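Long-range contacts in putative oxidoreductase (Thermus thermophilus, PDB 2ISM), which is a putative oxidoreductase of a beta-propeller family, built from six four-stranded antiparallel blades and carrying a bound calcium ion: residues G230-N235 and F268-L273; G287-R292 and V307-S312; F314-E319 and D336-V341; T213-S218 and G300-L305. All coordinates share one frame; numbering follows the deposited sequence.

Contact 1 of 4, residues G230-N235 and F268-L273; sequences GHDEVN and FPPGNL. With CA (calcium ion), chain E.
Asp232, Val234 and the segment Phe268-Leu273 form a buried packing contact between two neighbouring blades of the six-bladed beta-propeller. Strand 232-235 is the third strand of its blade, and strand 270-273 begins the innermost strand of the next. The two short strands run nearly parallel, at 17°, but their axes come no nearer than 8.8 Å, so the space between them is bridged by side chains rather than by a shared sheet.

Asp232 makes most of the contact. Its CG lies anti to its own carbonyl carbon (chi1 -61°), and the carboxylate rests against the Phe268-Pro269 peptide link, CG being 3.5 Å from Pro269 N. OD2 approaches Phe268 N to 2.6 Å. OD1 is held from outside the contact by the backbone N-H of Gly222, which helps to hold this buried acid. Proline suits positions 269 and 270 because its ring nitrogen has no hydrogen to satisfy and its compact, rigid ring packs closely: Pro270 CD sits 3.8 Å from Asp232 CB.

Between Asp232 and Val234, Glu233 points away from the neighbouring blade. It binds the calcium ion through both carboxylate oxygens, with OE2 at 2.7 Å and OE1 at 2.9 Å from the metal. Four waters and the backbone oxygen of Tyr243 complete the site. Further along the strand the contact becomes purely apolar, and the branched side chains of Val234 and Leu273 meet through single methyls, Val234 CG1 lying 4.0 Å from Leu273 CD2.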
loop_
_atom_site.group_PDB
_atom_site.type_symbol
_atom_site.label_atom_id
_atom_site.label_comp_id
_atom_site.label_asym_id
_atom_site.label_seq_id
_atom_site.Cartn_x
_atom_site.Cartn_y
_atom_site.Cartn_z
ATOM N N GLY B 230 18.093 22.832 12.918
ATOM C CA GLY B 230 17.691 21.897 11.866
ATOM C C GLY B 230 18.671 20.811 11.465
ATOM O O GLY B 230 19.442 20.312 12.281
ATOM N N HIS B 231 18.621 20.461 10.184
ATOM C CA HIS B 231 19.455 19.424 9.575
ATOM C C HIS B 231 19.173 18.042 10.138
ATOM O O HIS B 231 20.080 17.229 10.310
ATOM C CB HIS B 231 20.953 19.757 9.689
ATOM C CG HIS B 231 21.350 20.992 8.938
ATOM N ND1 HIS B 231 21.006 22.254 9.370
ATOM C CD2 HIS B 231 21.991 21.162 7.754
ATOM C CE1 HIS B 231 21.409 23.148 8.484
ATOM N NE2 HIS B 231 22.008 22.512 7.494
ATOM N N ASP B 232 17.902 17.790 10.431
ATOM C CA ASP B 232 17.481 16.487 10.915
ATOM C C ASP B 232 17.671 15.634 9.669
ATOM O O ASP B 232 17.669 16.159 8.551
ATOM C CB ASP B 232 16.019 16.536 11.343
ATOM C CG ASP B 232 15.787 17.521 12.474
ATOM O OD1 ASP B 232 16.109 17.191 13.634
ATOM O OD2 ASP B 232 15.293 18.631 12.197
ATOM N N GLU B 233 17.813 14.327 9.833
ATOM C CA GLU B 233 18.090 13.510 8.665
ATOM C C GLU B 233 17.564 12.089 8.629
ATOM O O GLU B 233 17.040 11.565 9.608
ATOM C CB GLU B 233 19.603 13.466 8.488
ATOM C CG GLU B 233 20.306 13.330 9.831
ATOM C CD GLU B 233 21.803 13.168 9.727
ATOM O OE1 GLU B 233 22.496 14.125 9.320
ATOM O OE2 GLU B 233 22.286 12.072 10.067
ATOM N N VAL B 234 17.709 11.490 7.453
ATOM C CA VAL B 234 17.352 10.104 7.212
ATOM C C VAL B 234 18.645 9.549 6.637
ATOM O O VAL B 234 19.190 10.102 5.673
ATOM C CB VAL B 234 16.239 9.941 6.166
ATOM C CG1 VAL B 234 16.033 8.454 5.874
ATOM C CG2 VAL B 234 14.946 10.564 6.673
ATOM N N ASN B 235 19.142 8.475 7.240
ATOM C CA ASN B 235 20.389 7.859 6.808
ATOM C C ASN B 235 20.201 6.433 6.304
ATOM O O ASN B 235 19.293 5.719 6.735
ATOM C CB ASN B 235 21.396 7.830 7.969
ATOM C CG ASN B 235 21.800 9.211 8.439
ATOM O OD1 ASN B 235 21.506 9.613 9.569
ATOM N ND2 ASN B 235 22.485 9.947 7.579
ATOM N N PHE B 268 13.322 19.270 10.657
ATOM C CA PHE B 268 12.126 18.443 10.771
ATOM C C PHE B 268 12.355 17.271 11.719
ATOM O O PHE B 268 12.530 16.133 11.284
ATOM C CB PHE B 268 11.697 17.930 9.394
ATOM C CG PHE B 268 10.420 17.139 9.414
ATOM C CD1 PHE B 268 9.193 17.781 9.385
ATOM C CD2 PHE B 268 10.446 15.756 9.460
ATOM C CE1 PHE B 268 8.016 17.056 9.403
ATOM C CE2 PHE B 268 9.273 15.026 9.478
ATOM C CZ PHE B 268 8.056 15.678 9.449
ATOM N N PRO B 269 12.351 17.557 13.017
ATOM C CA PRO B 269 12.672 16.547 14.029
ATOM C C PRO B 269 11.817 15.295 13.871
ATOM O O PRO B 269 10.602 15.350 14.067
ATOM C CB PRO B 269 12.333 17.253 15.342
ATOM C CG PRO B 269 12.525 18.699 15.045
ATOM C CD PRO B 269 12.109 18.882 13.613
ATOM N N PRO B 270 12.449 14.179 13.521
ATOM C CA PRO B 270 11.723 12.948 13.213
ATOM C C PRO B 270 11.491 11.944 14.327
ATOM O O PRO B 270 12.263 11.840 15.279
ATOM C CB PRO B 270 12.580 12.338 12.114
ATOM C CG PRO B 270 13.957 12.605 12.644
ATOM C CD PRO B 270 13.870 14.049 13.165
ATOM N N GLY B 271 10.397 11.209 14.179
ATOM C CA GLY B 271 10.082 10.144 15.098
ATOM C C GLY B 271 10.590 8.933 14.331
ATOM O O GLY B 271 11.688 8.969 13.760
ATOM N N ASN B 272 9.800 7.873 14.269
ATOM C CA ASN B 272 10.230 6.686 13.545
ATOM C C ASN B 272 9.922 6.870 12.060
ATOM O O ASN B 272 9.370 7.890 11.651
ATOM C CB ASN B 272 9.497 5.452 14.083
ATOM C CG ASN B 272 10.240 4.156 13.792
ATOM O OD1 ASN B 272 11.326 4.168 13.220
ATOM N ND2 ASN B 272 9.653 3.032 14.190
ATOM N N LEU B 273 10.315 5.898 11.248
ATOM C CA LEU B 273 10.029 5.949 9.816
ATOM C C LEU B 273 9.671 4.540 9.373
ATOM O O LEU B 273 9.999 3.572 10.058
ATOM C CB LEU B 273 11.228 6.476 9.011
ATOM C CG LEU B 273 12.692 6.147 9.334
ATOM C CD1 LEU B 273 12.850 4.775 9.949
ATOM C CD2 LEU B 273 13.497 6.274 8.047
HETATM CA CA CA E . 24.901 12.818 10.167
HETATM O O HOH W 1 26.377 14.387 8.495
HETATM O O HOH W 2 24.652 11.266 7.888
HETATM O O HOH W 3 24.488 11.315 12.339
HETATM O O HOH W 4 25.604 14.714 12.101
#

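Contact 2 of 4, residues G287-R292 and V307-S312; sequences GQALLR and VETALS
Arg292 crosses over to Glu308 and Ala310 in the antiparallel hairpin formed by the two outer strands of one propeller blade. Its CB lies 3.6 Å from Glu308 O, close to the backbone ladder, where the Arg292 N-H donates to Glu308 O at 2.6 Å and Glu308 N returns a bond to Arg292 O. Farther out, CD passes 3.5 Å from Glu308 OE1. A bend at chi3 (-67°) then carries NE round, and NE is hydrogen-bonded to Tyr281 OH. The guanidinium lays one face on the methyl of Ala310, whose CB stands 3.6 Å above the plane toward the rim. At the tip, NH1 forms a salt bridge to Glu308 OE1 at 3.1 Å, weak as a hydrogen bond, while NH2 is the guanidinium nitrogen nearest that methyl.

Ala310 comes within reach through a classic beta bulge: Leu290 O accepts from both Ala310 N, at 2.7 Å, and Leu311 N, at 3.3 Å. Lys212 of the second subunit packs on Arg292, and Glu308 OE2 pairs with Arg306. The guanidinium thus divides its hydrogen bonds between a neutral phenol and a carboxylate that has a second cation beside it, which probably weakens the Arg292-Glu308 attraction.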
loop_
_atom_site.group_PDB
_atom_site.type_symbol
_atom_site.label_atom_id
_atom_site.label_comp_id
_atom_site.label_asym_id
_atom_site.label_seq_id
_atom_site.Cartn_x
_atom_site.Cartn_y
_atom_site.Cartn_z
ATOM N N GLY B 287 7.401 19.207 13.455
ATOM C CA GLY B 287 6.744 19.563 12.202
ATOM C C GLY B 287 5.279 19.162 12.163
ATOM O O GLY B 287 4.537 19.562 11.261
ATOM N N GLN B 288 4.868 18.359 13.142
ATOM C CA GLN B 288 3.486 17.894 13.255
ATOM C C GLN B 288 2.905 17.372 11.938
ATOM O O GLN B 288 1.808 17.762 11.532
ATOM C CB GLN B 288 2.601 19.023 13.791
ATOM C CG GLN B 288 2.954 19.467 15.206
ATOM C CD GLN B 288 2.072 20.600 15.695
ATOM O OE1 GLN B 288 0.846 20.542 15.581
ATOM N NE2 GLN B 288 2.689 21.636 16.248
ATOM N N ALA B 289 3.629 16.470 11.286
ATOM C CA ALA B 289 3.167 15.928 10.023
ATOM C C ALA B 289 3.844 14.611 9.690
ATOM O O ALA B 289 4.893 14.279 10.239
ATOM C CB ALA B 289 3.431 16.933 8.906
ATOM N N LEU B 290 3.222 13.865 8.785
ATOM C CA LEU B 290 3.765 12.597 8.324
ATOM C C LEU B 290 4.201 12.882 6.894
ATOM O O LEU B 290 3.369 13.201 6.045
ATOM C CB LEU B 290 2.685 11.516 8.327
ATOM C CG LEU B 290 3.122 10.142 7.811
ATOM C CD1 LEU B 290 4.162 9.538 8.757
ATOM C CD2 LEU B 290 1.911 9.232 7.704
ATOM N N LEU B 291 5.499 12.792 6.631
ATOM C CA LEU B 291 6.001 13.060 5.292
ATOM C C LEU B 291 6.245 11.781 4.508
ATOM O O LEU B 291 6.561 10.731 5.075
ATOM C CB LEU B 291 7.290 13.881 5.357
ATOM C CG LEU B 291 7.202 15.228 6.086
ATOM C CD1 LEU B 291 8.540 15.943 5.996
ATOM C CD2 LEU B 291 6.102 16.081 5.479
ATOM N N ARG B 292 6.075 11.885 3.197
ATOM C CA ARG B 292 6.271 10.774 2.281
ATOM C C ARG B 292 7.482 11.118 1.422
ATOM O O ARG B 292 7.503 12.156 0.759
ATOM C CB ARG B 292 5.034 10.603 1.391
ATOM C CG ARG B 292 5.163 9.522 0.330
ATOM C CD ARG B 292 4.036 9.589 -0.704
ATOM N NE ARG B 292 2.729 9.265 -0.136
ATOM C CZ ARG B 292 1.763 10.151 0.083
ATOM N NH1 ARG B 292 1.945 11.431 -0.220
ATOM N NH2 ARG B 292 0.609 9.755 0.608
ATOM N N VAL B 307 9.349 15.178 -1.757
ATOM C CA VAL B 307 8.801 14.978 -0.424
ATOM C C VAL B 307 7.380 15.530 -0.415
ATOM O O VAL B 307 7.143 16.651 -0.867
ATOM C CB VAL B 307 9.644 15.720 0.636
ATOM C CG1 VAL B 307 9.068 15.486 2.026
ATOM C CG2 VAL B 307 11.088 15.242 0.571
ATOM N N GLU B 308 6.437 14.740 0.088
ATOM C CA GLU B 308 5.041 15.157 0.145
ATOM C C GLU B 308 4.472 14.954 1.543
ATOM O O GLU B 308 4.935 14.097 2.289
ATOM C CB GLU B 308 4.206 14.346 -0.851
ATOM C CG GLU B 308 4.815 14.249 -2.248
ATOM C CD GLU B 308 3.976 13.415 -3.203
ATOM O OE1 GLU B 308 3.489 12.342 -2.790
ATOM O OE2 GLU B 308 3.814 13.825 -4.372
ATOM N N THR B 309 3.465 15.745 1.896
ATOM C CA THR B 309 2.828 15.608 3.199
ATOM C C THR B 309 1.716 14.576 3.067
ATOM O O THR B 309 0.808 14.736 2.253
ATOM C CB THR B 309 2.225 16.939 3.676
ATOM O OG1 THR B 309 3.279 17.878 3.915
ATOM C CG2 THR B 309 1.428 16.736 4.959
ATOM N N ALA B 310 1.798 13.514 3.861
ATOM C CA ALA B 310 0.801 12.448 3.819
ATOM C C ALA B 310 -0.252 12.591 4.913
ATOM O O ALA B 310 -1.351 12.049 4.803
ATOM C CB ALA B 310 1.487 11.089 3.932
ATOM N N LEU B 311 0.089 13.312 5.975
ATOM C CA LEU B 311 -0.847 13.522 7.074
ATOM C C LEU B 311 -0.502 14.793 7.842
ATOM O O LEU B 311 0.667 15.090 8.069
ATOM C CB LEU B 311 -0.824 12.330 8.037
ATOM C CG LEU B 311 -1.837 12.408 9.183
ATOM C CD1 LEU B 311 -3.231 12.225 8.611
ATOM C CD2 LEU B 311 -1.545 11.339 10.237
ATOM N N SER B 312 -1.526 15.538 8.240
ATOM C CA SER B 312 -1.324 16.769 8.997
ATOM C C SER B 312 -2.614 17.140 9.707
ATOM O O SER B 312 -3.692 16.711 9.302
ATOM C CB SER B 312 -0.901 17.908 8.067
ATOM O OG SER B 312 -1.908 18.183 7.114
#

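Contact 3 of 4, residues F314-E319 and D336-V341; sequences FGRLRE and DGRGQV
Arg316 and Asp336 cross at about a right angle, the central pair of a salt-bridge network that ties the innermost strand of one propeller blade, 317-322, to the long loop between strands 328-332 and 348-351. Their guanidinium and carboxylate planes are turned 67° apart, and both donors of the arginine converge on a single oxygen. A bend at chi3 (61°) brings NE round to Asp336 OD2, where NE at 3.1 Å and NH2 at 2.9 Å donate side-on from the syn side. Arg318 reaches the same OD2 from the anti side, its NH2 3.1 Å away and its plane tilted 71° from the carboxylate. Ser333 OG joins both groups, bonding to Asp336 OD2 and to Arg318 NE, and the concentration of positive charge should keep this buried aspartate ionised.

Asp suits its place doubly, because its short side chain also closes an Asx turn: OD1 accepts from Arg338 N at 2.8 Å. With the chain turned in this way, Arg338 CB lies over the centre of the Arg316 guanidinium, 3.6 Å above its plane, while the far end of Arg338 turns off to a salt bridge with Glu74. Gly339 leaves room for the arginine, its CA lying 3.7 Å from Arg316 CD. At another edge, near the guanidinium plane, a water bridges the segments, accepting from Arg316 NH1 at 2.9 Å and donating to Arg338 O.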
loop_
_atom_site.group_PDB
_atom_site.type_symbol
_atom_site.label_atom_id
_atom_site.label_comp_id
_atom_site.label_asym_id
_atom_site.label_seq_id
_atom_site.Cartn_x
_atom_site.Cartn_y
_atom_site.Cartn_z
ATOM N N PHE B 314 -2.957 16.666 13.128
ATOM C CA PHE B 314 -3.115 15.793 14.291
ATOM C C PHE B 314 -2.077 16.039 15.383
ATOM O O PHE B 314 -2.042 15.328 16.388
ATOM C CB PHE B 314 -3.046 14.331 13.844
ATOM C CG PHE B 314 -4.215 13.903 13.011
ATOM C CD1 PHE B 314 -5.313 13.284 13.600
ATOM C CD2 PHE B 314 -4.241 14.158 11.643
ATOM C CE1 PHE B 314 -6.425 12.923 12.839
ATOM C CE2 PHE B 314 -5.348 13.802 10.871
ATOM C CZ PHE B 314 -6.442 13.184 11.471
ATOM N N GLY B 315 -1.235 17.047 15.184
ATOM C CA GLY B 315 -0.212 17.352 16.167
ATOM C C GLY B 315 1.078 16.592 15.916
ATOM O O GLY B 315 1.326 16.105 14.808
ATOM N N ARG B 316 1.899 16.487 16.955
ATOM C CA ARG B 316 3.185 15.802 16.875
ATOM C C ARG B 316 3.012 14.305 16.615
ATOM O O ARG B 316 2.186 13.649 17.245
ATOM C CB ARG B 316 3.954 16.018 18.184
ATOM C CG ARG B 316 4.240 17.481 18.495
ATOM C CD ARG B 316 4.633 17.676 19.955
ATOM N NE ARG B 316 5.842 16.944 20.326
ATOM C CZ ARG B 316 7.077 17.320 20.006
ATOM N NH1 ARG B 316 7.279 18.426 19.299
ATOM N NH2 ARG B 316 8.114 16.592 20.401
ATOM N N LEU B 317 3.789 13.769 15.679
ATOM C CA LEU B 317 3.713 12.345 15.355
ATOM C C LEU B 317 5.005 11.561 15.575
ATOM O O LEU B 317 6.029 11.868 14.965
ATOM C CB LEU B 317 3.441 12.154 13.859
ATOM C CG LEU B 317 2.205 12.886 13.309
ATOM C CD1 LEU B 317 1.976 12.490 11.857
ATOM C CD2 LEU B 317 0.976 12.542 14.147
ATOM N N ARG B 318 4.959 10.550 16.441
ATOM C CA ARG B 318 6.156 9.769 16.745
ATOM C C ARG B 318 6.443 8.346 16.263
ATOM O O ARG B 318 7.528 8.070 15.748
ATOM C CB ARG B 318 6.151 9.660 18.276
ATOM C CG ARG B 318 7.463 9.164 18.868
ATOM C CD ARG B 318 7.438 9.212 20.394
ATOM N NE ARG B 318 7.602 10.562 20.937
ATOM C CZ ARG B 318 8.766 11.200 21.031
ATOM N NH1 ARG B 318 9.879 10.616 20.614
ATOM N NH2 ARG B 318 8.823 12.416 21.565
ATOM N N GLU B 319 5.478 7.446 16.428
ATOM C CA GLU B 319 5.655 6.061 16.002
ATOM C C GLU B 319 4.957 5.934 14.648
ATOM O O GLU B 319 3.998 6.647 14.359
ATOM C CB GLU B 319 5.041 5.052 16.988
ATOM C CG GLU B 319 4.865 3.623 16.436
ATOM C CD GLU B 319 6.182 2.889 16.209
ATOM O OE1 GLU B 319 7.038 3.413 15.468
ATOM O OE2 GLU B 319 6.357 1.782 16.769
ATOM N N ASP B 336 4.066 14.851 25.230
ATOM C CA ASP B 336 5.452 14.612 25.631
ATOM C C ASP B 336 6.151 15.827 26.238
ATOM O O ASP B 336 7.357 15.792 26.483
ATOM C CB ASP B 336 6.280 14.077 24.453
ATOM C CG ASP B 336 6.434 15.083 23.326
ATOM O OD1 ASP B 336 6.159 16.287 23.535
ATOM O OD2 ASP B 336 6.850 14.667 22.222
ATOM N N GLY B 337 5.395 16.893 26.480
ATOM C CA GLY B 337 5.971 18.086 27.070
ATOM C C GLY B 337 6.413 19.143 26.076
ATOM O O GLY B 337 6.827 20.232 26.470
ATOM N N ARG B 338 6.325 18.834 24.786
ATOM C CA ARG B 338 6.734 19.773 23.754
ATOM C C ARG B 338 5.594 20.087 22.787
ATOM O O ARG B 338 5.823 20.578 21.681
ATOM C CB ARG B 338 7.922 19.201 22.978
ATOM C CG ARG B 338 9.204 19.026 23.793
ATOM C CD ARG B 338 10.124 18.037 23.091
ATOM N NE ARG B 338 11.539 18.174 23.437
ATOM C CZ ARG B 338 12.078 17.852 24.609
ATOM N NH1 ARG B 338 11.328 17.369 25.590
ATOM N NH2 ARG B 338 13.383 18.000 24.790
ATOM N N GLY B 339 4.365 19.809 23.203
ATOM C CA GLY B 339 3.240 20.076 22.330
ATOM C C GLY B 339 2.037 20.682 23.024
ATOM O O GLY B 339 2.111 21.121 24.173
ATOM N N GLN B 340 0.925 20.718 22.304
ATOM C CA GLN B 340 -0.317 21.252 22.839
ATOM C C GLN B 340 -1.235 20.067 23.089
ATOM O O GLN B 340 -1.591 19.346 22.158
ATOM C CB GLN B 340 -0.961 22.203 21.833
ATOM C CG GLN B 340 -0.064 23.349 21.400
ATOM C CD GLN B 340 -0.695 24.193 20.309
ATOM O OE1 GLN B 340 -0.970 23.706 19.210
ATOM N NE2 GLN B 340 -0.932 25.467 20.609
ATOM N N VAL B 341 -1.606 19.862 24.346
ATOM C CA VAL B 341 -2.473 18.750 24.701
ATOM C C VAL B 341 -3.942 19.096 24.527
ATOM O O VAL B 341 -4.418 20.114 25.024
ATOM C CB VAL B 341 -2.238 18.303 26.162
ATOM C CG1 VAL B 341 -3.144 17.131 26.499
ATOM C CG2 VAL B 341 -0.775 17.921 26.356
HETATM O O HOH W 5 5.579 20.735 18.638
#

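Contact 4 of 4, residues T213-S218 and G300-L305; sequences TGELFS and GRWRVL
Glu215 OE1 is gripped by two donors, Trp302 NE1 at 2.6 Å and Thr213 OG1 at 2.7 Å, at an interface between propeller blades. Here the turn leading into the second strand of one blade, 216-220, meets the outermost strand of the next, 301-312. The indole N-H approaches from the syn side, nearly straight and close to the plane of its own ring, whereas the threonine hydroxyl takes the anti lone pair. Thr213 OG1 sits between the backbone N and the carbonyl carbon (chi1 66°), where it also accepts from Glu215 N, closing an ST turn, which probably helps position the glutamate. The other carboxylate oxygen, OE2, accepts from Gly300 N at 2.7 Å, so one acid holds both the turn of the 289-312 hairpin and the tryptophan that follows. Gly300 has a positive phi (79°), which glycine adopts readily.

Packing and ring contacts hold the indole further. Thr213 CG2 lies at its edge, 3.9 Å from Trp302 CZ2, and His210 stacks on the ring. The Phe217 side chain crosses that of Trp302 at about a right angle and presents its edge to the indole face in an edge-to-face pair, planes 64° apart. Its leading atom, Phe217 CZ, stands over that face, 4.0 Å from Trp302 CD1.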
loop_
_atom_site.group_PDB
_atom_site.type_symbol
_atom_site.label_atom_id
_atom_site.label_comp_id
_atom_site.label_asym_id
_atom_site.label_seq_id
_atom_site.Cartn_x
_atom_site.Cartn_y
_atom_site.Cartn_z
ATOM N N THR B 213 15.372 -4.411 -0.973
ATOM C CA THR B 213 16.808 -4.576 -0.787
ATOM C C THR B 213 17.267 -5.077 0.578
ATOM O O THR B 213 18.353 -5.645 0.697
ATOM C CB THR B 213 17.530 -3.255 -1.058
ATOM O OG1 THR B 213 17.154 -2.299 -0.055
ATOM C CG2 THR B 213 17.149 -2.714 -2.436
ATOM N N GLY B 214 16.459 -4.854 1.607
ATOM C CA GLY B 214 16.846 -5.287 2.939
ATOM C C GLY B 214 17.756 -4.269 3.604
ATOM O O GLY B 214 18.252 -4.488 4.709
ATOM N N GLU B 215 17.979 -3.149 2.923
ATOM C CA GLU B 215 18.829 -2.082 3.450
ATOM C C GLU B 215 18.171 -1.399 4.645
ATOM O O GLU B 215 16.955 -1.205 4.665
ATOM C CB GLU B 215 19.087 -1.034 2.369
ATOM C CG GLU B 215 19.982 -1.493 1.233
ATOM C CD GLU B 215 19.986 -0.502 0.088
ATOM O OE1 GLU B 215 18.919 -0.326 -0.536
ATOM O OE2 GLU B 215 21.045 0.105 -0.178
ATOM N N LEU B 216 18.985 -1.019 5.628
ATOM C CA LEU B 216 18.488 -0.351 6.827
ATOM C C LEU B 216 18.523 1.166 6.696
ATOM O O LEU B 216 19.524 1.742 6.281
ATOM C CB LEU B 216 19.312 -0.762 8.049
ATOM C CG LEU B 216 19.015 0.003 9.346
ATOM C CD1 LEU B 216 17.569 -0.236 9.759
ATOM C CD2 LEU B 216 19.970 -0.447 10.444
ATOM N N PHE B 217 17.412 1.801 7.042
ATOM C CA PHE B 217 17.292 3.250 6.998
ATOM C C PHE B 217 16.991 3.710 8.413
ATOM O O PHE B 217 16.287 3.025 9.153
ATOM C CB PHE B 217 16.150 3.664 6.072
ATOM C CG PHE B 217 16.445 3.446 4.622
ATOM C CD1 PHE B 217 16.753 4.521 3.795
ATOM C CD2 PHE B 217 16.438 2.165 4.087
ATOM C CE1 PHE B 217 17.052 4.321 2.446
ATOM C CE2 PHE B 217 16.736 1.953 2.741
ATOM C CZ PHE B 217 17.044 3.035 1.920
ATOM N N SER B 218 17.522 4.868 8.783
ATOM C CA SER B 218 17.310 5.398 10.119
ATOM C C SER B 218 17.035 6.897 10.070
ATOM O O SER B 218 17.438 7.586 9.134
ATOM C CB SER B 218 18.551 5.126 10.977
ATOM O OG SER B 218 18.416 5.642 12.288
ATOM N N GLY B 300 22.216 0.680 -2.582
ATOM C CA GLY B 300 23.455 1.431 -2.489
ATOM C C GLY B 300 23.472 2.739 -3.260
ATOM O O GLY B 300 24.456 3.473 -3.210
ATOM N N ARG B 301 22.388 3.036 -3.968
ATOM C CA ARG B 301 22.299 4.265 -4.755
ATOM C C ARG B 301 20.980 5.026 -4.801
ATOM O O ARG B 301 20.416 5.241 -5.874
ATOM C CB ARG B 301 22.738 3.996 -6.199
ATOM C CG ARG B 301 24.236 3.807 -6.372
ATOM C CD ARG B 301 24.924 5.119 -6.725
ATOM N NE ARG B 301 24.635 5.526 -8.099
ATOM C CZ ARG B 301 25.120 6.624 -8.675
ATOM N NH1 ARG B 301 25.921 7.434 -7.995
ATOM N NH2 ARG B 301 24.809 6.906 -9.933
ATOM N N TRP B 302 20.498 5.445 -3.634
ATOM C CA TRP B 302 19.167 6.028 -3.508
ATOM C C TRP B 302 19.220 7.544 -3.381
ATOM O O TRP B 302 20.220 8.115 -2.946
ATOM C CB TRP B 302 18.436 5.482 -2.275
ATOM C CG TRP B 302 18.164 4.016 -2.298
ATOM C CD1 TRP B 302 18.837 3.046 -1.614
ATOM C CD2 TRP B 302 17.138 3.349 -3.038
ATOM N NE1 TRP B 302 18.290 1.814 -1.880
ATOM C CE2 TRP B 302 17.244 1.971 -2.753
ATOM C CE3 TRP B 302 16.135 3.782 -3.918
ATOM C CZ2 TRP B 302 16.387 1.019 -3.314
ATOM C CZ3 TRP B 302 15.280 2.836 -4.476
ATOM C CH2 TRP B 302 15.413 1.470 -4.171
ATOM N N ARG B 303 18.127 8.190 -3.769
ATOM C CA ARG B 303 18.007 9.634 -3.660
ATOM C C ARG B 303 16.528 9.968 -3.607
ATOM O O ARG B 303 15.697 9.232 -4.140
ATOM C CB ARG B 303 18.686 10.338 -4.841
ATOM C CG ARG B 303 18.046 10.129 -6.202
ATOM C CD ARG B 303 18.957 10.713 -7.276
ATOM N NE ARG B 303 18.369 10.698 -8.612
ATOM C CZ ARG B 303 19.040 10.996 -9.721
ATOM N NH1 ARG B 303 20.324 11.327 -9.652
ATOM N NH2 ARG B 303 18.430 10.969 -10.898
ATOM N N VAL B 304 16.194 11.065 -2.942
ATOM C CA VAL B 304 14.801 11.465 -2.820
ATOM C C VAL B 304 14.367 12.338 -3.993
ATOM O O VAL B 304 14.926 13.411 -4.218
ATOM C CB VAL B 304 14.559 12.236 -1.503
ATOM C CG1 VAL B 304 13.097 12.641 -1.397
ATOM C CG2 VAL B 304 14.955 11.368 -0.313
ATOM N N LEU B 305 13.377 11.862 -4.744
ATOM C CA LEU B 305 12.849 12.608 -5.880
ATOM C C LEU B 305 12.047 13.792 -5.367
ATOM O O LEU B 305 12.268 14.932 -5.775
ATOM C CB LEU B 305 11.935 11.725 -6.728
ATOM C CG LEU B 305 12.575 10.727 -7.689
ATOM C CD1 LEU B 305 11.484 9.895 -8.347
ATOM C CD2 LEU B 305 13.390 11.477 -8.739
#

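Overall arrangement
Contacts 1 and 4 join the same two blades: contact 1 is buried and meets the innermost strand of the second blade, contact 4 is partly exposed and meets its outermost strand. Contact 2 lies within that second blade, near the surface, and is the one held by a strand-to-strand backbone ladder. Contact 3 belongs to the following blade and is buried, yet relies on charge, whereas contact 1 relies mainly on packing and contact 4 on a carboxylate and aromatic rings. Phe268 CZ packs on Leu291 CD1, 3.5 Å away, linking contacts 1 and 2. Between contacts 1 and 3, Asn272 N probably hydrogen-bonds to Arg318 O across neighbouring innermost strands.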